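Local coordinates for hypothetical membrane spanning protein (Thermus thermophilus, PDB 2VPZ), which probably serves as the membrane-embedded, quinone-binding subunit of a polysulfide reductase complex, exchanging electrons with the menaquinone pool, at residues 131-136 / 147-152; 156-161 / 178-183; 31-36 / 119-124; 78-83 / 92-97. All blocks are in the same frame, centred on the assembly; numbering follows the deposited sequence.

In the fold
From the N terminus, 31-36 on helix 16-41 is the opening half of contact 3. Contact 4 opens and closes next, before contact 3 is completed: 78-83, in the loop after helix 46-65, folds back on 92-97 of helix 88-107. Contact 3 then closes at 119-124, enclosing contact 4 in the sequence, and F123 touches G95 between the two. Contacts 1 and 2 follow in series, each closing a loop much shorter than that of contact 3 and crossing no other. Contact 1 joins the end of helix 117-136 to the start of helix 148-166, and contact 2 joins helix 148-166 to helix 175-189. Contacts 2 and 3 also touch, L157 packing on L33, which links helices 16-41, 88-107, 117-136, 148-166 and 175-189.

Contact 1: residues 131-136 / 147-152; sequences PGLALA and LMAGLF
L135 and M148 both hold CG beside the backbone N, anti to the carbonyl carbon (chi1 -55° and -62°); this places each CG, and the M148 chain then bends again at chi2 and chi3. L135 lies across F152, roughly perpendicular to it, and sets its CD1 3.6 Å from F152 CZ, at the far end of the ring. At the near end, F152 CB lies 3.7 Å from G132 CA, and P131 CB stands 4.2 Å from F152 CD2, so the phenyl group is wedged against one turn of 131-136. M148 CB packs on A136 CB at 4.2 Å, and its SD still touches L135 CD1 before the end of the chain leads away. L133 CD2 meets A149 CB at 3.9 Å. An alanine in place of F152 would probably leave L135 CD1 and P131 CB without their aromatic partner and open a gap beside the kink at P131. The segment axes, 154° apart in direction, approach to 7.6 Å because G132 carries no side chain: its CA makes a CA-H...O contact of 3.2 Å with M148 O, where a CB would clash. R239 NH2, from helix 227-245, hydrogen-bonds F152 O. With no hydrogen bond between the segments, this buried joint depends on apolar fit and on the missing side chain at G132, next to the quinone-binding Y130.

Contact 2: residues 156-161 / 178-183; sequences ALVLAL and VLAGAS
L179 reaches across to helix 148-166 and sets its CD1 against two leucines, 3.5 Å from L161 CD1 and 3.7 Å from L157 CB. L161 stands nearly perpendicular to L179, whereas L157 meets it at a slant, so this one methyl, CD1, is gripped by side chains one helical turn apart. V158 makes the other half of the contact. Its CG1 is anti to the backbone N (chi1 -179°) and packs 4.2 Å from A180 CB; CG2, beside the N, comes 3.4 Å from S183 OG and 3.6 Å from L179 O. A methyl group thus rests on a hydroxyl and a carbonyl, both polar, without any hydrogen bond between the segments. Those two oxygens are already engaged with each other. S183 OG donates to L179 O at 2.8 Å, with a C=O...donor angle of 157°, and the same carbonyl also accepts the helical bond from S183 N. In the next shell, L154 packs on both L179 and S183, L33 of helix 16-41 lies against L157, and A235 of helix 227-245 backs V158. L179 also packs on V178 of the second subunit. The short helix axes run at 149° to each other, 9.2 Å apart at closest. The serine proton is used within its own helix, which lets a polar side chain sit in a buried, otherwise hydrocarbon interface between transmembrane helices.

Contact 3: residues 31-36 / 119-124; sequences VALLAA and ALLVFS
Where A36 meets L120 and L121, the flat groups are peptide units, with no aromatic ring in the interface. A36 CB lies 3.7 Å from L121 N, against the backbone of the other helix, and L120 CD2 comes 3.5 Å from A32 O. The same L120 methyl also lies near A36 N and approaches A35 CB, CD2 to CB 4.2 Å, while L120 CB packs 4.0 Å from A36 CB. An alanine at L120 would probably open a gap over A32 O and A35, though the packing of CB on A36 would remain. Farther along, L33 and L121 run alongside each other in the same direction. Each holds CG anti to its backbone N (chi1 179° and -176°), and their CD1 atoms meet at 3.8 Å. S124 fits in beside this pair, its OG 3.4 Å from L33 CA, while its CB packs 3.8 Å from A32 CB. A32, A36 and S124 put small side chains into the interface, and the antiparallel segment axes come within 8.5 Å of each other. No hydrogen bond links the two segments, so the join is one of van der Waals fit. The pair is flanked by three further helices: helix 46-65 covers A32 and A35 through A53, Y49 and T50, helix 88-107 sets T102 against L120, and helix 148-166 brings A160 onto V31 and A164 onto L34.

Contact 4: residues 78-83 / 92-97; sequences WLFLSF and GAWGLG
L79 makes the first touch, its CG packing 3.7 Å from A93 CB on helix 88-107. Its carbonyl does more: W94 NE1 donates to L79 O at 3.0 Å, an appreciably bent bond (144° at the hydrogen) with the oxygen tilted from the indole plane. F80 comes next. Its chi1 of -61° puts CG beside the backbone N, anti to the carbonyl carbon. The ring approaches one face of the indole edge-on, and F80 CD2 lies 3.7 Å from W94 CE2. The planes stand at 64° in this T-shaped pair, and the two side chains run antiparallel past one another. The F80 ring edge also faces A93 O, 3.6 Å from F80 CE2, while W94 CZ2 comes 3.5 Å from F80 O. The indole is therefore held both by its N-H and by the aromatic ring. S82 closes the turn within the segment, its OG donating to W78 O at 3.2 Å, and S82 O accepts a bond from W90, whose ring also meets that of W94. W78, in the same loop, makes a cation-pi contact with a basic side chain of another protein of the complex. An edge-to-face aromatic pair and an indole N-H bond to a backbone carbonyl thus fasten an irregular loop to a transmembrane helix, with A93 about 7 Å, side chain to side chain, from the quinone-binding Y130.

Contact 1: residues 131-136 / 147-152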
loop_
_atom_site.group_PDB
_atom_site.type_symbol
_atom_site.label_atom_id
_atom_site.label_comp_id
_atom_site.label_asym_id
_atom_site.label_seq_id
_atom_site.Cartn_x
_atom_site.Cartn_y
_atom_site.Cartn_z
ATOM N N PRO C 131 31.518 18.365 14.896
ATOM C CA PRO C 131 31.539 18.043 13.460
ATOM C C PRO C 131 30.961 16.652 13.068
ATOM O O PRO C 131 30.123 16.560 12.165
ATOM C CB PRO C 131 32.999 18.196 13.052
ATOM C CG PRO C 131 33.567 19.185 14.040
ATOM C CD PRO C 131 32.813 18.908 15.343
ATOM N N GLY C 132 31.410 15.588 13.718
ATOM C CA GLY C 132 30.919 14.247 13.443
ATOM C C GLY C 132 29.421 14.121 13.697
ATOM O O GLY C 132 28.707 13.358 13.024
ATOM N N LEU C 133 28.922 14.871 14.673
ATOM C CA LEU C 133 27.484 14.883 14.976
ATOM C C LEU C 133 26.702 15.795 13.980
ATOM O O LEU C 133 25.511 15.571 13.763
ATOM C CB LEU C 133 27.197 15.272 16.459
ATOM C CG LEU C 133 27.628 14.325 17.601
ATOM C CD1 LEU C 133 27.199 14.891 18.970
ATOM C CD2 LEU C 133 27.018 12.913 17.408
ATOM N N ALA C 134 27.353 16.801 13.377
ATOM C CA ALA C 134 26.679 17.665 12.387
ATOM C C ALA C 134 26.346 16.788 11.159
ATOM O O ALA C 134 25.356 17.025 10.445
ATOM C CB ALA C 134 27.571 18.896 11.963
ATOM N N LEU C 135 27.167 15.765 10.928
ATOM C CA LEU C 135 26.966 14.771 9.858
ATOM C C LEU C 135 25.950 13.681 10.288
ATOM O O LEU C 135 24.871 13.558 9.692
ATOM C CB LEU C 135 28.295 14.060 9.462
ATOM C CG LEU C 135 29.489 14.911 9.034
ATOM C CD1 LEU C 135 30.562 14.056 8.328
ATOM C CD2 LEU C 135 29.014 16.061 8.107
ATOM N N ALA C 136 26.329 12.933 11.318
ATOM C CA ALA C 136 25.611 11.787 11.926
ATOM C C ALA C 136 24.144 11.880 12.373
ATOM O O ALA C 136 23.476 10.865 12.510
ATOM C CB ALA C 136 26.481 11.177 13.096
ATOM N N LEU C 147 29.491 5.888 13.001
ATOM C CA LEU C 147 30.976 5.954 12.999
ATOM C C LEU C 147 31.555 7.386 12.790
ATOM O O LEU C 147 32.713 7.657 13.135
ATOM C CB LEU C 147 31.614 4.992 11.962
ATOM C CG LEU C 147 32.477 3.769 12.304
ATOM C CD1 LEU C 147 33.247 3.290 11.042
ATOM C CD2 LEU C 147 33.486 4.072 13.440
ATOM N N MET C 148 30.757 8.273 12.180
ATOM C CA MET C 148 31.154 9.658 11.904
ATOM C C MET C 148 31.408 10.364 13.249
ATOM O O MET C 148 32.210 11.307 13.340
ATOM C CB MET C 148 30.078 10.426 11.115
ATOM C CG MET C 148 29.760 9.876 9.715
ATOM S SD MET C 148 31.176 9.894 8.594
ATOM C CE MET C 148 31.465 8.112 8.356
ATOM N N ALA C 149 30.694 9.922 14.281
ATOM C CA ALA C 149 30.871 10.456 15.622
ATOM C C ALA C 149 32.183 9.876 16.244
ATOM O O ALA C 149 32.643 10.362 17.275
ATOM C CB ALA C 149 29.646 10.140 16.522
ATOM N N GLY C 150 32.756 8.852 15.616
ATOM C CA GLY C 150 34.001 8.269 16.077
ATOM C C GLY C 150 35.187 8.700 15.221
ATOM O O GLY C 150 36.286 9.024 15.724
ATOM N N LEU C 151 34.978 8.719 13.908
ATOM C CA LEU C 151 35.976 9.132 12.928
ATOM C C LEU C 151 36.341 10.627 13.017
ATOM O O LEU C 151 37.515 10.999 12.866
ATOM C CB LEU C 151 35.510 8.801 11.493
ATOM C CG LEU C 151 35.591 7.321 11.089
ATOM C CD1 LEU C 151 35.061 7.107 9.656
ATOM C CD2 LEU C 151 37.050 6.830 11.206
ATOM N N PHE C 152 35.377 11.501 13.295
ATOM C CA PHE C 152 35.753 12.891 13.343
ATOM C C PHE C 152 36.602 13.323 14.582
ATOM O O PHE C 152 37.574 14.064 14.399
ATOM C CB PHE C 152 34.571 13.789 12.924
ATOM C CG PHE C 152 34.385 13.907 11.400
ATOM C CD1 PHE C 152 34.006 12.795 10.652
ATOM C CD2 PHE C 152 34.673 15.110 10.719
ATOM C CE1 PHE C 152 33.907 12.847 9.248
ATOM C CE2 PHE C 152 34.583 15.185 9.305
ATOM C CZ PHE C 152 34.202 14.051 8.573
#

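Contact 2: residues 156-161 / 178-183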
loop_
_atom_site.group_PDB
_atom_site.type_symbol
_atom_site.label_atom_id
_atom_site.label_comp_id
_atom_site.label_asym_id
_atom_site.label_seq_id
_atom_site.Cartn_x
_atom_site.Cartn_y
_atom_site.Cartn_z
ATOM N N ALA C 156 40.734 14.649 14.274
ATOM C CA ALA C 156 41.058 16.018 14.677
ATOM C C ALA C 156 42.310 15.978 15.597
ATOM O O ALA C 156 43.093 16.939 15.650
ATOM C CB ALA C 156 39.838 16.661 15.433
ATOM N N LEU C 157 42.502 14.843 16.273
ATOM C CA LEU C 157 43.656 14.603 17.145
ATOM C C LEU C 157 44.914 14.288 16.298
ATOM O O LEU C 157 45.997 14.805 16.574
ATOM C CB LEU C 157 43.350 13.500 18.185
ATOM C CG LEU C 157 42.214 13.862 19.178
ATOM C CD1 LEU C 157 41.806 12.647 20.047
ATOM C CD2 LEU C 157 42.656 15.065 20.045
ATOM N N VAL C 158 44.781 13.470 15.264
ATOM C CA VAL C 158 45.912 13.196 14.385
ATOM C C VAL C 158 46.410 14.550 13.736
ATOM O O VAL C 158 47.619 14.752 13.553
ATOM C CB VAL C 158 45.532 12.143 13.284
ATOM C CG1 VAL C 158 46.730 11.843 12.392
ATOM C CG2 VAL C 158 45.013 10.843 13.961
ATOM N N LEU C 159 45.494 15.482 13.435
ATOM C CA LEU C 159 45.867 16.805 12.876
ATOM C C LEU C 159 46.652 17.669 13.893
ATOM O O LEU C 159 47.692 18.223 13.554
ATOM C CB LEU C 159 44.649 17.615 12.366
ATOM C CG LEU C 159 43.866 17.072 11.156
ATOM C CD1 LEU C 159 42.754 18.047 10.733
ATOM C CD2 LEU C 159 44.821 16.815 9.987
ATOM N N ALA C 160 46.144 17.795 15.113
ATOM C CA ALA C 160 46.831 18.588 16.131
ATOM C C ALA C 160 48.229 18.034 16.516
ATOM O O ALA C 160 49.220 18.786 16.557
ATOM C CB ALA C 160 45.953 18.748 17.408
ATOM N N LEU C 161 48.312 16.733 16.785
ATOM C CA LEU C 161 49.568 16.067 17.168
ATOM C C LEU C 161 50.595 16.012 16.007
ATOM O O LEU C 161 51.819 16.053 16.234
ATOM C CB LEU C 161 49.297 14.655 17.751
ATOM C CG LEU C 161 48.579 14.569 19.128
ATOM C CD1 LEU C 161 48.080 13.133 19.425
ATOM C CD2 LEU C 161 49.528 15.061 20.240
ATOM N N VAL C 178 49.738 6.158 18.024
ATOM C CA VAL C 178 48.666 5.411 18.698
ATOM C C VAL C 178 47.311 5.874 18.096
ATOM O O VAL C 178 46.533 5.067 17.580
ATOM C CB VAL C 178 48.660 5.676 20.270
ATOM C CG1 VAL C 178 47.478 4.953 20.941
ATOM C CG2 VAL C 178 49.996 5.232 20.907
ATOM N N LEU C 179 47.053 7.186 18.140
ATOM C CA LEU C 179 45.826 7.779 17.586
ATOM C C LEU C 179 45.670 7.657 16.054
ATOM O O LEU C 179 44.547 7.656 15.535
ATOM C CB LEU C 179 45.690 9.257 18.013
ATOM C CG LEU C 179 45.503 9.444 19.524
ATOM C CD1 LEU C 179 45.420 10.932 19.874
ATOM C CD2 LEU C 179 44.242 8.692 19.989
ATOM N N ALA C 180 46.782 7.571 15.332
ATOM C CA ALA C 180 46.743 7.406 13.873
ATOM C C ALA C 180 46.452 5.919 13.530
ATOM O O ALA C 180 45.866 5.617 12.485
ATOM C CB ALA C 180 48.073 7.897 13.216
ATOM N N GLY C 181 46.864 5.014 14.417
ATOM C CA GLY C 181 46.591 3.587 14.261
ATOM C C GLY C 181 45.105 3.307 14.505
ATOM O O GLY C 181 44.470 2.505 13.795
ATOM N N ALA C 182 44.536 3.983 15.504
ATOM C CA ALA C 182 43.109 3.891 15.838
ATOM C C ALA C 182 42.261 4.410 14.644
ATOM O O ALA C 182 41.418 3.673 14.114
ATOM C CB ALA C 182 42.803 4.718 17.125
ATOM N N SER C 183 42.515 5.652 14.217
ATOM C CA SER C 183 41.836 6.301 13.079
ATOM C C SER C 183 41.904 5.445 11.797
ATOM O O SER C 183 40.900 5.285 11.100
ATOM C CB SER C 183 42.415 7.701 12.760
ATOM O OG SER C 183 42.486 8.557 13.882
#

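Contact 3: residues 31-36 / 119-124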
loop_
_atom_site.group_PDB
_atom_site.type_symbol
_atom_site.label_atom_id
_atom_site.label_comp_id
_atom_site.label_asym_id
_atom_site.label_seq_id
_atom_site.Cartn_x
_atom_site.Cartn_y
_atom_site.Cartn_z
ATOM N N VAL C 31 44.147 21.480 18.890
ATOM C CA VAL C 31 45.293 22.241 19.409
ATOM C C VAL C 31 44.844 22.929 20.734
ATOM O O VAL C 31 45.646 23.084 21.668
ATOM C CB VAL C 31 45.907 23.253 18.340
ATOM C CG1 VAL C 31 46.805 24.305 19.022
ATOM C CG2 VAL C 31 46.748 22.451 17.308
ATOM N N ALA C 32 43.569 23.286 20.838
ATOM C CA ALA C 32 43.019 23.854 22.071
ATOM C C ALA C 32 43.012 22.744 23.178
ATOM O O ALA C 32 43.061 23.062 24.368
ATOM C CB ALA C 32 41.569 24.394 21.855
ATOM N N LEU C 33 42.960 21.465 22.788
ATOM C CA LEU C 33 43.004 20.365 23.780
ATOM C C LEU C 33 44.461 20.239 24.297
ATOM O O LEU C 33 44.694 20.080 25.502
ATOM C CB LEU C 33 42.509 18.994 23.203
ATOM C CG LEU C 33 42.547 17.794 24.193
ATOM C CD1 LEU C 33 41.439 17.927 25.249
ATOM C CD2 LEU C 33 42.413 16.447 23.460
ATOM N N LEU C 34 45.424 20.324 23.373
ATOM C CA LEU C 34 46.845 20.292 23.694
ATOM C C LEU C 34 47.209 21.453 24.656
ATOM O O LEU C 34 47.851 21.225 25.689
ATOM C CB LEU C 34 47.710 20.365 22.428
ATOM C CG LEU C 34 47.626 19.115 21.533
ATOM C CD1 LEU C 34 48.875 19.036 20.635
ATOM C CD2 LEU C 34 47.497 17.840 22.406
ATOM N N ALA C 35 46.806 22.677 24.332
ATOM C CA ALA C 35 47.079 23.823 25.199
ATOM C C ALA C 35 46.464 23.624 26.612
ATOM O O ALA C 35 47.083 23.990 27.622
ATOM C CB ALA C 35 46.562 25.145 24.575
ATOM N N ALA C 36 45.269 23.036 26.690
ATOM C CA ALA C 36 44.584 22.782 27.976
ATOM C C ALA C 36 45.323 21.746 28.864
ATOM O O ALA C 36 45.580 21.990 30.045
ATOM C CB ALA C 36 43.106 22.323 27.731
ATOM N N ALA C 119 38.171 24.637 31.996
ATOM C CA ALA C 119 37.159 25.221 31.107
ATOM C C ALA C 119 37.655 24.998 29.657
ATOM O O ALA C 119 36.911 24.449 28.838
ATOM C CB ALA C 119 36.971 26.744 31.362
ATOM N N LEU C 120 38.889 25.416 29.352
ATOM C CA LEU C 120 39.426 25.215 28.000
ATOM C C LEU C 120 39.353 23.732 27.703
ATOM O O LEU C 120 39.100 23.318 26.567
ATOM C CB LEU C 120 40.893 25.700 27.814
ATOM C CG LEU C 120 41.354 25.699 26.326
ATOM C CD1 LEU C 120 40.483 26.679 25.497
ATOM C CD2 LEU C 120 42.843 26.066 26.216
ATOM N N LEU C 121 39.535 22.886 28.716
ATOM C CA LEU C 121 39.431 21.449 28.437
ATOM C C LEU C 121 38.010 21.052 27.993
ATOM O O LEU C 121 37.860 20.299 27.035
ATOM C CB LEU C 121 39.831 20.564 29.616
ATOM C CG LEU C 121 39.774 19.082 29.156
ATOM C CD1 LEU C 121 41.197 18.531 28.972
ATOM C CD2 LEU C 121 38.971 18.220 30.143
ATOM N N VAL C 122 36.982 21.529 28.687
ATOM C CA VAL C 122 35.608 21.177 28.343
ATOM C C VAL C 122 35.092 21.779 27.020
ATOM O O VAL C 122 34.327 21.127 26.290
ATOM C CB VAL C 122 34.605 21.545 29.493
ATOM C CG1 VAL C 122 33.182 21.684 28.911
ATOM C CG2 VAL C 122 34.641 20.472 30.612
ATOM N N PHE C 123 35.495 23.013 26.704
ATOM C CA PHE C 123 35.073 23.681 25.462
ATOM C C PHE C 123 35.785 23.098 24.246
ATOM O O PHE C 123 35.251 23.125 23.134
ATOM C CB PHE C 123 35.286 25.195 25.526
ATOM C CG PHE C 123 34.496 25.888 26.601
ATOM C CD1 PHE C 123 35.036 26.956 27.317
ATOM C CD2 PHE C 123 33.222 25.433 26.931
ATOM C CE1 PHE C 123 34.320 27.558 28.351
ATOM C CE2 PHE C 123 32.486 26.022 27.960
ATOM C CZ PHE C 123 33.040 27.087 28.677
ATOM N N SER C 124 36.981 22.567 24.457
ATOM C CA SER C 124 37.728 21.963 23.366
ATOM C C SER C 124 37.173 20.535 23.125
ATOM O O SER C 124 37.432 19.935 22.076
ATOM C CB SER C 124 39.251 21.976 23.647
ATOM O OG SER C 124 39.666 20.880 24.431
#

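Contact 4: residues 78-83 / 92-97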
loop_
_atom_site.group_PDB
_atom_site.type_symbol
_atom_site.label_atom_id
_atom_site.label_comp_id
_atom_site.label_asym_id
_atom_site.label_seq_id
_atom_site.Cartn_x
_atom_site.Cartn_y
_atom_site.Cartn_z
ATOM N N TRP C 78 22.369 35.900 15.786
ATOM C CA TRP C 78 21.330 35.006 16.363
ATOM C C TRP C 78 21.828 33.670 16.903
ATOM O O TRP C 78 21.168 32.983 17.692
ATOM C CB TRP C 78 20.186 34.809 15.368
ATOM C CG TRP C 78 19.518 36.115 15.103
ATOM C CD1 TRP C 78 19.695 36.938 14.024
ATOM C CD2 TRP C 78 18.582 36.798 15.967
ATOM N NE1 TRP C 78 18.933 38.069 14.161
ATOM C CE2 TRP C 78 18.240 38.013 15.338
ATOM C CE3 TRP C 78 18.000 36.493 17.216
ATOM C CZ2 TRP C 78 17.337 38.936 15.903
ATOM C CZ3 TRP C 78 17.091 37.417 17.788
ATOM C CH2 TRP C 78 16.775 38.624 17.119
ATOM N N LEU C 79 23.026 33.312 16.466
ATOM C CA LEU C 79 23.729 32.111 16.915
ATOM C C LEU C 79 23.958 32.233 18.458
ATOM O O LEU C 79 23.944 31.242 19.208
ATOM C CB LEU C 79 25.090 32.042 16.206
ATOM C CG LEU C 79 25.612 30.739 15.585
ATOM C CD1 LEU C 79 24.433 29.870 15.114
ATOM C CD2 LEU C 79 26.576 31.049 14.419
ATOM N N PHE C 80 24.151 33.482 18.877
ATOM C CA PHE C 80 24.468 33.886 20.243
ATOM C C PHE C 80 23.391 34.520 21.113
ATOM O O PHE C 80 23.637 34.832 22.274
ATOM C CB PHE C 80 25.711 34.767 20.183
ATOM C CG PHE C 80 26.917 34.076 19.620
ATOM C CD1 PHE C 80 27.494 34.470 18.402
ATOM C CD2 PHE C 80 27.444 32.977 20.293
ATOM C CE1 PHE C 80 28.581 33.754 17.867
ATOM C CE2 PHE C 80 28.524 32.249 19.785
ATOM C CZ PHE C 80 29.098 32.634 18.568
ATOM N N LEU C 81 22.202 34.714 20.558
ATOM C CA LEU C 81 21.097 35.291 21.328
ATOM C C LEU C 81 19.975 34.264 21.540
ATOM O O LEU C 81 18.860 34.632 21.876
ATOM C CB LEU C 81 20.525 36.554 20.644
ATOM C CG LEU C 81 21.470 37.704 20.244
ATOM C CD1 LEU C 81 20.927 38.449 19.006
ATOM C CD2 LEU C 81 21.695 38.678 21.407
ATOM N N SER C 82 20.256 32.977 21.330
ATOM C CA SER C 82 19.228 31.967 21.528
ATOM C C SER C 82 19.810 30.661 22.091
ATOM O O SER C 82 21.028 30.483 22.193
ATOM C CB SER C 82 18.436 31.723 20.228
ATOM O OG SER C 82 19.193 31.002 19.281
ATOM N N PHE C 83 18.906 29.747 22.442
ATOM C CA PHE C 83 19.255 28.462 23.035
ATOM C C PHE C 83 18.745 27.275 22.168
ATOM O O PHE C 83 17.548 26.988 22.182
ATOM C CB PHE C 83 18.634 28.446 24.443
ATOM C CG PHE C 83 18.990 27.250 25.267
ATOM C CD1 PHE C 83 20.317 26.983 25.594
ATOM C CD2 PHE C 83 17.996 26.384 25.724
ATOM C CE1 PHE C 83 20.659 25.861 26.367
ATOM C CE2 PHE C 83 18.318 25.253 26.499
ATOM C CZ PHE C 83 19.653 24.993 26.820
ATOM N N GLY C 92 28.741 23.799 18.399
ATOM C CA GLY C 92 29.999 24.237 17.830
ATOM C C GLY C 92 30.334 25.723 17.911
ATOM O O GLY C 92 31.499 26.104 18.097
ATOM N N ALA C 93 29.321 26.579 17.779
ATOM C CA ALA C 93 29.485 28.040 17.848
ATOM C C ALA C 93 29.849 28.516 19.259
ATOM O O ALA C 93 30.704 29.402 19.444
ATOM C CB ALA C 93 28.203 28.774 17.355
ATOM N N TRP C 94 29.205 27.925 20.254
ATOM C CA TRP C 94 29.463 28.246 21.645
ATOM C C TRP C 94 30.795 27.649 22.208
ATOM O O TRP C 94 31.476 28.333 22.969
ATOM C CB TRP C 94 28.226 27.883 22.495
ATOM C CG TRP C 94 27.084 28.907 22.352
ATOM C CD1 TRP C 94 26.114 28.955 21.370
ATOM C CD2 TRP C 94 26.822 30.031 23.217
ATOM N NE1 TRP C 94 25.281 30.032 21.583
ATOM C CE2 TRP C 94 25.691 30.709 22.703
ATOM C CE3 TRP C 94 27.445 30.532 24.375
ATOM C CZ2 TRP C 94 25.155 31.869 23.317
ATOM C CZ3 TRP C 94 26.915 31.690 24.992
ATOM C CH2 TRP C 94 25.780 32.341 24.452
ATOM N N GLY C 95 31.194 26.435 21.799
ATOM C CA GLY C 95 32.440 25.817 22.247
ATOM C C GLY C 95 33.710 26.554 21.837
ATOM O O GLY C 95 34.587 26.881 22.675
ATOM N N LEU C 96 33.805 26.827 20.532
ATOM C CA LEU C 96 34.908 27.594 19.892
ATOM C C LEU C 96 34.924 29.033 20.507
ATOM O O LEU C 96 35.920 29.455 21.112
ATOM C CB LEU C 96 34.710 27.663 18.346
ATOM C CG LEU C 96 34.593 26.398 17.454
ATOM C CD1 LEU C 96 33.737 26.659 16.177
ATOM C CD2 LEU C 96 35.989 25.855 17.074
ATOM N N GLY C 97 33.805 29.747 20.350
ATOM C CA GLY C 97 33.615 31.099 20.869
ATOM C C GLY C 97 34.078 31.286 22.313
ATOM O O GLY C 97 34.997 32.079 22.557
#